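Local coordinates for homoserine kinase (Cytophaga hutchinsonii, PDB 4P52), which probably catalyses the ATP-dependent phosphorylation of homoserine to O-phosphohomoserine, at residues T241-I244 with G245-Q249. Residues are numbered along the deposited sequence; the frame is centred on the assembly and turned at random.
Sequences TSLI and GRSMQ
The guanidinium of Arg246 lies across the preceding turn of its own helix, with Ser242 O over one face, 3.3 Å above the plane and displaced toward the rim. Its NH2 also reaches Leu243, coming within 3.6 Å of CD1, and the two side chains cross at about a right angle; the approach to Leu243 CA is oblique. A bend at chi3 (-29°) turns the arginine chain back along the helix. Its strongest polar partner is Asp183 of the second subunit, to which NE makes a salt bridge; Val185 of that subunit packs on Leu243. The backbone identifies helix 241-247, a short segment in the C-terminal GHMP kinase region that packs against helix 219-237: Gly245 N donates a hydrogen bond to Thr241 O at 3.1 Å, in the carbonyl plane, whereas the bond from Arg246 N to Ser242 O is weak. Leu243 O accepts twice, from Ser247 N at 2.8 Å and from Ser247 OG at 3.0 Å. In Ser247, chi1 of -69° sets OG beside its own backbone N, within reach of Leu243 O, which it meets from above the carbonyl plane, 44° out of it. Replacing Ser247 by an alanine removes the hydroxyl and would probably leave Leu243 O, in a buried residue, with Ser247 N as its single donor across this turn. Met248, a selenomethionine, is the first residue to leave helical phi/psi and forms the centre of an inverse gamma turn; its N makes a weak bond to Ile244 O. Its side chain runs beside that of Ile244 in the same direction, with SE 3.8 Å from Ile244 CG2. Both residues rest on Leu232 of helix 219-237, and Met248 further touches Phe289 and Leu291 of strand 288-292.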
ATOM      1  N   THR A 241      -3.356  -2.393  15.651  1.00 63.64           N
ATOM      2  CA  THR A 241      -3.300  -3.855  15.651  1.00 56.16           C
ATOM      3  C   THR A 241      -4.402  -4.490  14.833  1.00 53.07           C
ATOM      4  O   THR A 241      -4.144  -5.363  14.014  1.00 53.60           O
ATOM      5  CB  THR A 241      -3.320  -4.362  17.126  1.00 52.52           C
ATOM      6  OG1 THR A 241      -1.994  -4.761  17.456  1.00 51.29           O
ATOM      7  CG2 THR A 241      -4.381  -5.536  17.446  1.00 45.43           C
ATOM      8  N   SER A 242      -5.625  -4.040  15.081  1.00 54.07           N
ATOM      9  CA  SER A 242      -6.824  -4.586  14.473  1.00 58.09           C
ATOM     10  C   SER A 242      -6.834  -4.459  12.934  1.00 61.83           C
ATOM     11  O   SER A 242      -7.446  -5.284  12.238  1.00 63.68           O
ATOM     12  CB  SER A 242      -8.031  -3.866  15.074  1.00 60.02           C
ATOM     13  OG  SER A 242      -9.215  -4.602  14.847  1.00 61.89           O
ATOM     14  N   LEU A 243      -6.166  -3.413  12.427  1.00 60.42           N
ATOM     15  CA  LEU A 243      -6.104  -3.101  11.000  1.00 54.65           C
ATOM     16  C   LEU A 243      -5.124  -4.059  10.326  1.00 54.39           C
ATOM     17  O   LEU A 243      -5.429  -4.601   9.252  1.00 50.55           O
ATOM     18  CB  LEU A 243      -5.690  -1.639  10.751  1.00 48.63           C
ATOM     19  CG  LEU A 243      -5.557  -1.100   9.309  1.00 44.02           C
ATOM     20  CD1 LEU A 243      -6.852  -1.261   8.519  1.00 42.21           C
ATOM     21  CD2 LEU A 243      -5.076   0.349   9.254  1.00 42.81           C
ATOM     22  N   ILE A 244      -3.973  -4.270  10.973  1.00 53.36           N
ATOM     23  CA  ILE A 244      -2.990  -5.275  10.552  1.00 50.97           C
ATOM     24  C   ILE A 244      -3.611  -6.679  10.422  1.00 49.68           C
ATOM     25  O   ILE A 244      -3.425  -7.355   9.416  1.00 47.19           O
ATOM     26  CB  ILE A 244      -1.805  -5.323  11.506  1.00 49.95           C
ATOM     27  CG1 ILE A 244      -1.083  -3.984  11.492  1.00 51.06           C
ATOM     28  CG2 ILE A 244      -0.850  -6.438  11.099  1.00 48.69           C
ATOM     29  CD1 ILE A 244       0.070  -3.899  12.469  1.00 51.42           C
ATOM     30  N   GLY A 245      -4.379  -7.091  11.422  1.00 50.32           N
ATOM     31  CA  GLY A 245      -5.063  -8.375  11.370  1.00 49.68           C
ATOM     32  C   GLY A 245      -5.877  -8.507  10.102  1.00 50.05           C
ATOM     33  O   GLY A 245      -5.778  -9.503   9.383  1.00 50.77           O
ATOM     34  N   ARG A 246      -6.674  -7.483   9.817  1.00 50.86           N
ATOM     35  CA  ARG A 246      -7.580  -7.525   8.683  1.00 49.67           C
ATOM     36  C   ARG A 246      -6.835  -7.382   7.359  1.00 42.59           C
ATOM     37  O   ARG A 246      -7.236  -7.974   6.372  1.00 43.27           O
ATOM     38  CB  ARG A 246      -8.664  -6.460   8.829  1.00 56.01           C
ATOM     39  CG  ARG A 246      -9.928  -6.899   9.572  1.00 58.47           C
ATOM     40  CD  ARG A 246     -10.824  -5.692   9.836  1.00 62.72           C
ATOM     41  NE  ARG A 246      -9.999  -4.480   9.951  1.00 67.57           N
ATOM     42  CZ  ARG A 246     -10.305  -3.397  10.659  1.00 66.17           C
ATOM     43  NH1 ARG A 246     -11.437  -3.360  11.344  1.00 70.00           N
ATOM     44  NH2 ARG A 246      -9.469  -2.358  10.687  1.00 61.28           N
ATOM     45  N   SER A 247      -5.747  -6.618   7.361  1.00 38.52           N
ATOM     46  CA  SER A 247      -4.918  -6.411   6.179  1.00 38.87           C
ATOM     47  C   SER A 247      -4.023  -7.577   5.771  1.00 40.02           C
ATOM     48  O   SER A 247      -3.528  -7.613   4.636  1.00 38.11           O
ATOM     49  CB  SER A 247      -4.046  -5.180   6.351  1.00 39.63           C
ATOM     50  OG  SER A 247      -4.891  -4.054   6.326  1.00 42.44           O
HETATM   51  N   MSE A 248      -3.812  -8.536   6.664  1.00 40.31           N
HETATM   52  CA  MSE A 248      -2.968  -9.658   6.320  1.00 40.25           C
HETATM   53  C   MSE A 248      -3.725 -10.767   5.660  1.00 39.98           C
HETATM   54  O   MSE A 248      -3.812 -11.868   6.203  1.00 43.31           O
HETATM   55  CB  MSE A 248      -2.372 -10.141   7.591  1.00 43.54           C
HETATM   56  CG  MSE A 248      -1.136  -9.301   7.784  1.00 52.51           C
HETATM   57 SE   MSE A 248      -0.469  -9.899   9.527  1.00 67.12          SE
HETATM   58  CE  MSE A 248       0.565 -11.433   8.797  1.00 59.93           C
ATOM     59  N   GLN A 249      -4.284 -10.471   4.492  1.00 38.23           N
ATOM     60  CA  GLN A 249      -4.962 -11.439   3.633  1.00 38.70           C
ATOM     61  C   GLN A 249      -4.195 -11.429   2.330  1.00 38.17           C
ATOM     62  O   GLN A 249      -3.899 -10.355   1.776  1.00 40.74           O
ATOM     63  CB  GLN A 249      -6.420 -11.052   3.337  1.00 41.46           C
ATOM     64  CG  GLN A 249      -7.355 -10.807   4.510  1.00 49.51           C
ATOM     65  CD  GLN A 249      -7.272 -11.890   5.574  1.00 60.23           C
ATOM     66  OE1 GLN A 249      -7.154 -13.080   5.265  1.00 62.97           O
ATOM     67  NE2 GLN A 249      -7.325 -11.481   6.844  1.00 63.88           N
TER